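Local coordinates for WZI (Escherichia coli, PDB 2YNK), which probably binds capsular polysaccharide as an outer-membrane beta-barrel lectin that takes part in group 1 capsule assembly, at residues L32-I37 with Q60-L65; G97-N102 with D108-G113; L431-A436 with D442-S447. All coordinates share one frame; numbering follows the deposited sequence.

In the fold
The three contacts show how one chain builds an N-terminal helical part and the barrel wall it packs against. Contact 1 joins two N-terminal helices; contacts 2 and 3 are beta hairpins of the same closed antiparallel barrel, near the start and at the end of its strand order. Contacts 1 and 2 have centres 15 Å apart and touch where Leu65 O meets Asn101 ND2 at 3.3 Å, packing rather than bonding. Contact 3 is more remote, its centre about 33 Å from that of contact 1 and 32 Å from that of contact 2. Both hairpins carry bound alkanes: Val109 and Leu111 in contact 2, and Leu431, Val444 and Ala446 in contact 3.

Contact 1 (L32-I37 with Q60-L65); sequences LSQEEI and QRLSAL
Leu62 meets Gln34 and Ile37 in a small apolar helix-to-helix contact, in which the first turn of helix 34-42 packs against the last turns of helix 49-65 in the N-terminal part of the chain. The approach is made by side chains alone: the nearest alpha carbons, Gln34 CA and Leu62 CA, are still 8.4 Å apart. Leu62 points at the neighbouring helix and presents both methyls to it. Leu62 CD2 and Ile37 CD1 reach toward each other tip to tip, 4.0 Å apart, and CD2 also borders Gln34 CG. Ile37 delivers its methyl on a straight arm, with CG1 anti to its carbonyl carbon (chi1 -51°) and CD1 anti to CA (chi2 178°). The other methyl, Leu62 CD1, meets Gln34 alone and lies 4.0 Å from Gln34 CG, so the glutamine enters the contact through its aliphatic stem. The amide lies farther along, with Gln34 NE2 at 4.2 Å from Leu62 CD1, which is loose van der Waals contact. Its oxygen is engaged by a different group: Gln34 OE1 accepts a hydrogen bond from the amino terminus, Ala1 N. This tether fixes the far end of the glutamine while its stem lies against the leucine. Val4 of strand 3-4 touches all three side chains, and from helix 8-19 Leu10 packs on Leu62 and Leu14 on Ile37. Arg61, next to Leu62, forms salt bridges with Asp7 and with Glu451 of the last barrel strand, tying helix 49-65 to the wall. The packing of one leucine against residues three apart on a neighbouring helix, closed by a third helix and a short strand, is typical of the hydrophobic core of a small helical domain, here one attached to an outer-membrane barrel.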
loop_
_atom_site.group_PDB
_atom_site.type_symbol
_atom_site.label_atom_id
_atom_site.label_comp_id
_atom_site.label_asym_id
_atom_site.label_seq_id
_atom_site.Cartn_x
_atom_site.Cartn_y
_atom_site.Cartn_z
ATOM N N LEU A 32 -6.048 3.875 -6.634
ATOM C CA LEU A 32 -6.849 5.099 -6.801
ATOM C C LEU A 32 -7.413 5.178 -8.213
ATOM O O LEU A 32 -6.725 4.865 -9.177
ATOM C CB LEU A 32 -5.989 6.344 -6.558
ATOM C CG LEU A 32 -5.172 6.424 -5.272
ATOM C CD1 LEU A 32 -4.167 7.553 -5.362
ATOM C CD2 LEU A 32 -6.082 6.589 -4.072
ATOM N N SER A 33 -8.657 5.620 -8.335
ATOM C CA SER A 33 -9.224 5.995 -9.640
ATOM C C SER A 33 -8.561 7.270 -10.162
ATOM O O SER A 33 -8.483 8.255 -9.457
ATOM C CB SER A 33 -10.723 6.222 -9.514
ATOM O OG SER A 33 -11.340 5.136 -8.843
ATOM N N GLN A 34 -8.070 7.239 -11.392
ATOM C CA GLN A 34 -7.387 8.395 -11.974
ATOM C C GLN A 34 -8.373 9.576 -12.096
ATOM O O GLN A 34 -8.030 10.724 -11.822
ATOM C CB GLN A 34 -6.794 8.038 -13.350
ATOM C CG GLN A 34 -5.554 8.834 -13.723
ATOM C CD GLN A 34 -5.179 8.714 -15.192
ATOM O OE1 GLN A 34 -4.992 7.618 -15.717
ATOM N NE2 GLN A 34 -5.062 9.857 -15.864
ATOM N N GLU A 35 -9.607 9.254 -12.468
ATOM C CA GLU A 35 -10.669 10.229 -12.641
ATOM C C GLU A 35 -10.870 11.060 -11.369
ATOM O O GLU A 35 -11.270 12.235 -11.441
ATOM C CB GLU A 35 -11.978 9.525 -13.041
ATOM C CG GLU A 35 -11.964 8.865 -14.424
ATOM C CD GLU A 35 -11.117 7.589 -14.515
ATOM O OE1 GLU A 35 -10.750 6.996 -13.471
ATOM O OE2 GLU A 35 -10.802 7.171 -15.650
ATOM N N GLU A 36 -10.581 10.446 -10.217
ATOM C CA GLU A 36 -10.636 11.124 -8.921
ATOM C C GLU A 36 -9.406 12.017 -8.699
ATOM O O GLU A 36 -9.509 13.086 -8.081
ATOM C CB GLU A 36 -10.787 10.094 -7.790
ATOM C CG GLU A 36 -10.629 10.632 -6.372
ATOM C CD GLU A 36 -11.670 11.668 -5.991
ATOM O OE1 GLU A 36 -12.716 11.779 -6.669
ATOM O OE2 GLU A 36 -11.438 12.383 -4.995
ATOM N N ILE A 37 -8.248 11.588 -9.195
ATOM C CA ILE A 37 -7.065 12.449 -9.155
ATOM C C ILE A 37 -7.316 13.696 -10.036
ATOM O O ILE A 37 -7.017 14.816 -9.636
ATOM C CB ILE A 37 -5.770 11.735 -9.606
ATOM C CG1 ILE A 37 -5.556 10.394 -8.877
ATOM C CG2 ILE A 37 -4.560 12.614 -9.328
ATOM C CD1 ILE A 37 -4.312 9.643 -9.326
ATOM N N GLN A 60 2.631 14.258 -14.999
ATOM C CA GLN A 60 3.860 13.734 -15.558
ATOM C C GLN A 60 4.053 12.284 -15.099
ATOM O O GLN A 60 4.428 11.415 -15.899
ATOM C CB GLN A 60 5.058 14.581 -15.138
ATOM C CG GLN A 60 6.347 14.162 -15.836
ATOM C CD GLN A 60 7.591 14.860 -15.314
ATOM O OE1 GLN A 60 7.535 15.664 -14.383
ATOM N NE2 GLN A 60 8.734 14.540 -15.919
ATOM N N ARG A 61 3.782 12.029 -13.818
ATOM C CA ARG A 61 3.959 10.701 -13.263
ATOM C C ARG A 61 2.949 9.724 -13.858
ATOM O O ARG A 61 3.335 8.654 -14.323
ATOM C CB ARG A 61 3.867 10.731 -11.731
ATOM C CG ARG A 61 4.243 9.427 -11.034
ATOM C CD ARG A 61 5.667 8.979 -11.339
ATOM N NE ARG A 61 5.965 7.678 -10.727
ATOM C CZ ARG A 61 6.995 6.896 -11.046
ATOM N NH1 ARG A 61 7.873 7.247 -11.973
ATOM N NH2 ARG A 61 7.151 5.739 -10.424
ATOM N N LEU A 62 1.669 10.099 -13.868
ATOM C CA LEU A 62 0.621 9.246 -14.442
ATOM C C LEU A 62 0.883 8.936 -15.920
ATOM O O LEU A 62 0.481 7.886 -16.408
ATOM C CB LEU A 62 -0.755 9.890 -14.289
ATOM C CG LEU A 62 -1.273 10.172 -12.874
ATOM C CD1 LEU A 62 -2.419 11.179 -12.902
ATOM C CD2 LEU A 62 -1.704 8.884 -12.198
ATOM N N SER A 63 1.548 9.850 -16.630
ATOM C CA SER A 63 2.008 9.579 -17.998
ATOM C C SER A 63 3.107 8.540 -18.005
ATOM O O SER A 63 3.138 7.684 -18.874
ATOM C CB SER A 63 2.537 10.842 -18.670
ATOM O OG SER A 63 1.470 11.668 -19.076
ATOM N N ALA A 64 4.024 8.642 -17.052
ATOM C CA ALA A 64 5.094 7.659 -16.904
ATOM C C ALA A 64 4.511 6.276 -16.583
ATOM O O ALA A 64 4.749 5.307 -17.293
ATOM C CB ALA A 64 6.061 8.096 -15.811
ATOM N N LEU A 65 3.716 6.220 -15.525
ATOM C CA LEU A 65 3.099 4.985 -15.066
ATOM C C LEU A 65 2.291 4.287 -16.156
ATOM O O LEU A 65 2.399 3.062 -16.332
ATOM C CB LEU A 65 2.194 5.274 -13.861
ATOM C CG LEU A 65 2.941 5.603 -12.570
ATOM C CD1 LEU A 65 2.011 6.129 -11.487
ATOM C CD2 LEU A 65 3.670 4.355 -12.101
#

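Contact 2 (G97-N102 with D108-G113); sequences GLAFNN and DVHLQG
Gly113 O is gripped by two donors: Leu98 N across the hairpin at 2.9 Å, lying in the carbonyl plane, and Gln112 NE2 at 3.0 Å, which comes from above that plane. Gln112 can bend back to its own strand because its chain turns at CG (chi2 72°). Farther along this face, Asn101 and His110 lie side by side and point the same way. Their amide and ring are nearly coplanar, 26° apart, and His110 ND1 donates to Asn101 OD1 at the ring edge, although the modelled 2.4 Å is too short to be reliable and the true length is doubtful. The other amide atom, Asn101 ND2, is held by Ala67 O. On the reverse face Phe100 CD2 approaches Leu111 CD1 at 4.3 Å, and Val109 and Leu111 touch bound dodecane and octane, consistent with a surface turned to lipid. The backbone ladder is regular, with reciprocal bonds at Leu98-Gly113, Phe100-Leu111 and Asn102-Val109. Strand 69-76 flanks the hairpin beside segment 97-102 and strand 127-138 beside 108-113, while Asp108 OD2 forms a salt bridge with Lys66 NZ, just beyond helix 49-65, and a hydrogen bond with Tyr133 OH.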
loop_
_atom_site.group_PDB
_atom_site.type_symbol
_atom_site.label_atom_id
_atom_site.label_comp_id
_atom_site.label_asym_id
_atom_site.label_seq_id
_atom_site.Cartn_x
_atom_site.Cartn_y
_atom_site.Cartn_z
ATOM N N GLY A 97 10.495 -6.337 -15.659
ATOM C CA GLY A 97 9.077 -6.220 -15.987
ATOM C C GLY A 97 8.861 -5.562 -17.330
ATOM O O GLY A 97 9.493 -4.547 -17.630
ATOM N N LEU A 98 7.986 -6.155 -18.144
ATOM C CA LEU A 98 7.531 -5.558 -19.396
ATOM C C LEU A 98 6.019 -5.402 -19.332
ATOM O O LEU A 98 5.315 -6.377 -19.092
ATOM C CB LEU A 98 7.893 -6.439 -20.596
ATOM C CG LEU A 98 9.366 -6.800 -20.839
ATOM C CD1 LEU A 98 9.516 -7.516 -22.178
ATOM C CD2 LEU A 98 10.274 -5.576 -20.791
ATOM N N ALA A 99 5.525 -4.182 -19.548
ATOM C CA ALA A 99 4.089 -3.910 -19.489
ATOM C C ALA A 99 3.571 -3.175 -20.729
ATOM O O ALA A 99 4.173 -2.205 -21.181
ATOM C CB ALA A 99 3.757 -3.116 -18.239
ATOM N N PHE A 100 2.449 -3.654 -21.264
ATOM C CA PHE A 100 1.693 -2.941 -22.284
ATOM C C PHE A 100 0.481 -2.284 -21.634
ATOM O O PHE A 100 -0.291 -2.955 -20.957
ATOM C CB PHE A 100 1.221 -3.894 -23.386
ATOM C CG PHE A 100 0.203 -3.279 -24.324
ATOM C CD1 PHE A 100 0.596 -2.363 -25.303
ATOM C CD2 PHE A 100 -1.157 -3.598 -24.217
ATOM C CE1 PHE A 100 -0.339 -1.795 -26.158
ATOM C CE2 PHE A 100 -2.092 -3.028 -25.075
ATOM C CZ PHE A 100 -1.681 -2.127 -26.045
ATOM N N ASN A 101 0.312 -0.985 -21.865
ATOM C CA ASN A 101 -0.770 -0.195 -21.265
ATOM C C ASN A 101 -1.697 0.406 -22.290
ATOM O O ASN A 101 -1.255 0.901 -23.313
ATOM C CB ASN A 101 -0.199 0.971 -20.471
ATOM C CG ASN A 101 0.296 0.562 -19.111
ATOM O OD1 ASN A 101 -0.381 -0.172 -18.396
ATOM N ND2 ASN A 101 1.470 1.054 -18.734
ATOM N N ASN A 102 -2.986 0.382 -21.994
ATOM C CA ASN A 102 -3.961 1.101 -22.785
ATOM C C ASN A 102 -5.228 1.379 -22.001
ATOM O O ASN A 102 -5.822 0.472 -21.416
ATOM C CB ASN A 102 -4.315 0.336 -24.045
ATOM C CG ASN A 102 -4.976 1.220 -25.074
ATOM O OD1 ASN A 102 -6.201 1.260 -25.190
ATOM N ND2 ASN A 102 -4.162 1.972 -25.794
ATOM N N ASP A 108 -9.374 0.343 -18.872
ATOM C CA ASP A 108 -7.978 0.384 -18.440
ATOM C C ASP A 108 -7.400 -1.015 -18.597
ATOM O O ASP A 108 -7.882 -1.966 -17.971
ATOM C CB ASP A 108 -7.906 0.814 -16.975
ATOM C CG ASP A 108 -6.488 1.137 -16.502
ATOM O OD1 ASP A 108 -5.533 1.122 -17.313
ATOM O OD2 ASP A 108 -6.340 1.425 -15.287
ATOM N N VAL A 109 -6.376 -1.146 -19.431
ATOM C CA VAL A 109 -5.719 -2.428 -19.634
ATOM C C VAL A 109 -4.230 -2.306 -19.363
ATOM O O VAL A 109 -3.554 -1.480 -19.974
ATOM C CB VAL A 109 -5.936 -2.944 -21.060
ATOM C CG1 VAL A 109 -5.008 -4.114 -21.344
ATOM C CG2 VAL A 109 -7.386 -3.352 -21.237
ATOM N N HIS A 110 -3.739 -3.148 -18.452
ATOM C CA HIS A 110 -2.334 -3.183 -18.058
ATOM C C HIS A 110 -1.857 -4.613 -18.141
ATOM O O HIS A 110 -2.115 -5.414 -17.240
ATOM C CB HIS A 110 -2.201 -2.632 -16.641
ATOM C CG HIS A 110 -0.779 -2.562 -16.129
ATOM N ND1 HIS A 110 0.072 -1.586 -16.484
ATOM C CD2 HIS A 110 -0.091 -3.373 -15.237
ATOM C CE1 HIS A 110 1.248 -1.771 -15.868
ATOM N NE2 HIS A 110 1.148 -2.866 -15.104
ATOM N N LEU A 111 -1.205 -4.966 -19.243
ATOM C CA LEU A 111 -0.675 -6.315 -19.409
ATOM C C LEU A 111 0.769 -6.324 -18.946
ATOM O O LEU A 111 1.630 -5.724 -19.579
ATOM C CB LEU A 111 -0.741 -6.769 -20.867
ATOM C CG LEU A 111 -2.128 -6.929 -21.480
ATOM C CD1 LEU A 111 -2.018 -7.552 -22.863
ATOM C CD2 LEU A 111 -3.028 -7.762 -20.576
ATOM N N GLN A 112 1.029 -7.020 -17.846
ATOM C CA GLN A 112 2.342 -7.001 -17.218
ATOM C C GLN A 112 2.948 -8.412 -17.175
ATOM O O GLN A 112 2.296 -9.364 -16.755
ATOM C CB GLN A 112 2.204 -6.419 -15.809
ATOM C CG GLN A 112 3.478 -6.385 -14.983
ATOM C CD GLN A 112 4.452 -5.353 -15.471
ATOM O OE1 GLN A 112 4.152 -4.163 -15.472
ATOM N NE2 GLN A 112 5.631 -5.798 -15.880
ATOM N N GLY A 113 4.191 -8.531 -17.627
ATOM C CA GLY A 113 4.957 -9.758 -17.495
ATOM C C GLY A 113 6.184 -9.479 -16.650
ATOM O O GLY A 113 6.794 -8.420 -16.784
#

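Contact 3 (L431-A436 with D442-S447); sequences LWYTNA and DDVGAS. With D12 (dodecane), chain H; D12 (dodecane), chain G; HEX (hexane), chain R.
Trp432 lays one face of its indole over the backbone of the facing strand, with Gly445 O 3.4 Å above the ring plane and Ala446 N offset toward the rim. Gly445 CA completes this cover as a CH-pi contact, 4.0 Å from the centroid of the five-membered ring. At the indole edge, in its plane, lie Ser447 CB and a water. That water accepts from Trp432 NE1 at 3.0 Å and donates to Asp442 O at 2.8 Å, so the buried ring nitrogen is satisfied and linked to the start of the second segment. The tryptophan reaches across because CG stands between the backbone N and the carbonyl carbon (chi1 62°), which folds the indole over the glycine paired with it. Gly445 therefore serves twice, as a platform for the ring and as the partner of Trp432 in reciprocal backbone bonds. Thr434 N to Asp443 O, at 2.7 Å, extends the ladder toward the turn. On the opposite face of the sheet the Tyr433 ring receives Val444 CG2 at its edge, 3.7 Å from Tyr433 CD1, while Leu431 CD1 rests 3.9 Å from Ala446 CB. Dodecane runs along this apolar side: one chain passes Leu431, Ala446, Val444 and Asp442, and a second lies against Ala446 and Ser447. A hexane lies by the amide of Asn435, with Asn435 ND2 3.5 Å from hexane C2. Pro80, from a loop, and Gln414 of strand 408-422 also touch the Trp432 side chain. Thr77 hydrogen-bonds Ala446 beside strand 69-76, where the last strand meets the first. Such an antiparallel pair, with aliphatic side chains against bound alkanes and a buried tryptophan on the other face, is characteristic of the last hairpin of an outer-membrane beta-barrel, whose final strand closes on the first.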
loop_
_atom_site.group_PDB
_atom_site.type_symbol
_atom_site.label_atom_id
_atom_site.label_comp_id
_atom_site.label_asym_id
_atom_site.label_seq_id
_atom_site.Cartn_x
_atom_site.Cartn_y
_atom_site.Cartn_z
ATOM N N LEU A 431 20.391 2.085 -0.154
ATOM C CA LEU A 431 21.563 1.618 0.575
ATOM C C LEU A 431 21.171 1.476 2.035
ATOM O O LEU A 431 20.584 2.393 2.592
ATOM C CB LEU A 431 22.685 2.637 0.442
ATOM C CG LEU A 431 24.014 2.296 1.118
ATOM C CD1 LEU A 431 24.808 1.296 0.287
ATOM C CD2 LEU A 431 24.821 3.566 1.355
ATOM N N TRP A 432 21.489 0.351 2.666
ATOM C CA TRP A 432 21.032 0.144 4.045
ATOM C C TRP A 432 21.983 -0.622 4.930
ATOM O O TRP A 432 22.828 -1.372 4.444
ATOM C CB TRP A 432 19.665 -0.532 4.040
ATOM C CG TRP A 432 19.679 -1.900 3.410
ATOM C CD1 TRP A 432 20.002 -3.116 4.015
ATOM C CD2 TRP A 432 19.373 -2.245 2.016
ATOM N NE1 TRP A 432 19.909 -4.147 3.118
ATOM C CE2 TRP A 432 19.542 -3.701 1.909
ATOM C CE3 TRP A 432 18.997 -1.523 0.890
ATOM C CZ2 TRP A 432 19.331 -4.376 0.731
ATOM C CZ3 TRP A 432 18.788 -2.221 -0.301
ATOM C CH2 TRP A 432 18.955 -3.617 -0.377
ATOM N N TYR A 433 21.848 -0.401 6.241
ATOM C CA TYR A 433 22.563 -1.155 7.271
ATOM C C TYR A 433 21.576 -1.566 8.356
ATOM O O TYR A 433 20.763 -0.744 8.797
ATOM C CB TYR A 433 23.698 -0.341 7.913
ATOM C CG TYR A 433 24.334 -1.044 9.116
ATOM C CD1 TYR A 433 25.180 -2.132 8.939
ATOM C CD2 TYR A 433 24.077 -0.616 10.424
ATOM C CE1 TYR A 433 25.757 -2.777 10.023
ATOM C CE2 TYR A 433 24.653 -1.242 11.514
ATOM C CZ TYR A 433 25.488 -2.332 11.311
ATOM O OH TYR A 433 26.062 -2.985 12.380
ATOM N N THR A 434 21.659 -2.830 8.783
ATOM C CA THR A 434 20.744 -3.371 9.780
ATOM C C THR A 434 21.508 -4.114 10.847
ATOM O O THR A 434 22.158 -5.116 10.565
ATOM C CB THR A 434 19.728 -4.362 9.185
ATOM O OG1 THR A 434 19.123 -3.814 8.006
ATOM C CG2 THR A 434 18.652 -4.661 10.204
ATOM N N ASN A 435 21.425 -3.589 12.068
ATOM C CA ASN A 435 21.884 -4.263 13.273
ATOM C C ASN A 435 20.836 -5.320 13.642
ATOM O O ASN A 435 19.682 -4.982 13.931
ATOM C CB ASN A 435 22.042 -3.240 14.403
ATOM C CG ASN A 435 23.021 -3.676 15.474
ATOM O OD1 ASN A 435 22.912 -4.767 16.052
ATOM N ND2 ASN A 435 23.980 -2.808 15.764
ATOM N N ALA A 436 21.240 -6.591 13.619
ATOM C CA ALA A 436 20.333 -7.703 13.905
ATOM C C ALA A 436 20.987 -8.745 14.807
ATOM O O ALA A 436 22.202 -8.727 15.007
ATOM C CB ALA A 436 19.882 -8.345 12.605
ATOM N N ASP A 442 22.231 -10.057 4.619
ATOM C CA ASP A 442 23.457 -9.317 4.929
ATOM C C ASP A 442 23.159 -8.034 5.693
ATOM O O ASP A 442 22.221 -7.315 5.347
ATOM C CB ASP A 442 24.204 -8.966 3.647
ATOM C CG ASP A 442 24.546 -10.180 2.827
ATOM O OD1 ASP A 442 24.842 -11.248 3.422
ATOM O OD2 ASP A 442 24.502 -10.066 1.583
ATOM N N ASP A 443 23.954 -7.735 6.718
ATOM C CA ASP A 443 23.732 -6.511 7.493
ATOM C C ASP A 443 23.800 -5.218 6.640
ATOM O O ASP A 443 23.100 -4.257 6.935
ATOM C CB ASP A 443 24.643 -6.440 8.732
ATOM C CG ASP A 443 26.114 -6.603 8.406
ATOM O OD1 ASP A 443 26.490 -6.550 7.212
ATOM O OD2 ASP A 443 26.903 -6.786 9.362
ATOM N N VAL A 444 24.618 -5.211 5.583
ATOM C CA VAL A 444 24.656 -4.106 4.623
ATOM C C VAL A 444 24.249 -4.592 3.252
ATOM O O VAL A 444 24.541 -5.723 2.876
ATOM C CB VAL A 444 26.061 -3.502 4.461
ATOM C CG1 VAL A 444 25.977 -2.128 3.802
ATOM C CG2 VAL A 444 26.754 -3.408 5.805
ATOM N N GLY A 445 23.595 -3.717 2.499
ATOM C CA GLY A 445 23.198 -4.022 1.135
ATOM C C GLY A 445 22.747 -2.790 0.369
ATOM O O GLY A 445 22.540 -1.715 0.940
ATOM N N ALA A 446 22.602 -2.958 -0.937
ATOM C CA ALA A 446 22.171 -1.889 -1.808
ATOM C C ALA A 446 21.328 -2.486 -2.917
ATOM O O ALA A 446 21.617 -3.580 -3.400
ATOM C CB ALA A 446 23.372 -1.169 -2.387
ATOM N N SER A 447 20.262 -1.785 -3.289
ATOM C CA SER A 447 19.475 -2.163 -4.448
ATOM C C SER A 447 19.484 -1.013 -5.450
ATOM O O SER A 447 20.052 0.040 -5.181
ATOM C CB SER A 447 18.054 -2.570 -4.051
ATOM O OG SER A 447 17.361 -1.526 -3.409
HETATM C C1 D12 H . 24.785 2.691 -3.758
HETATM C C2 D12 H . 23.766 1.953 -4.622
HETATM C C3 D12 H . 24.367 0.791 -5.426
HETATM C C4 D12 H . 23.292 -0.182 -5.923
HETATM C C5 D12 H . 23.887 -1.348 -6.727
HETATM C C6 D12 H . 23.425 -2.736 -6.261
HETATM C C7 D12 H . 23.610 -3.768 -7.371
HETATM C C8 D12 H . 23.884 -5.173 -6.837
HETATM C C9 D12 H . 23.415 -6.263 -7.809
HETATM C C10 D12 H . 24.232 -7.549 -7.678
HETATM C C11 D12 H . 23.644 -8.710 -8.482
HETATM C C12 D12 H . 24.738 -9.433 -9.236
HETATM C C1 D12 G . 29.593 0.533 -3.052
HETATM C C2 D12 G . 28.350 -0.321 -2.864
HETATM C C3 D12 G . 28.126 -0.675 -1.392
HETATM C C4 D12 G . 26.991 -1.681 -1.181
HETATM C C5 D12 G . 27.335 -3.121 -1.580
HETATM C C6 D12 G . 27.270 -4.093 -0.400
HETATM C C7 D12 G . 27.264 -5.558 -0.846
HETATM C C8 D12 G . 28.310 -6.441 -0.155
HETATM C C9 D12 G . 27.873 -7.014 1.199
HETATM C C10 D12 G . 28.891 -8.058 1.681
HETATM C C11 D12 G . 28.426 -8.886 2.880
HETATM C C12 D12 G . 28.577 -10.366 2.595
HETATM C C1 HEX R . 22.786 0.310 17.654
HETATM C C2 HEX R . 23.650 0.628 16.449
HETATM C C3 HEX R . 22.806 0.884 15.197
HETATM C C4 HEX R . 22.714 2.374 14.844
HETATM C C5 HEX R . 22.305 2.595 13.388
HETATM C C6 HEX R . 20.832 2.319 13.191
HETATM O O HOH W 1 20.650 -7.003 3.070
#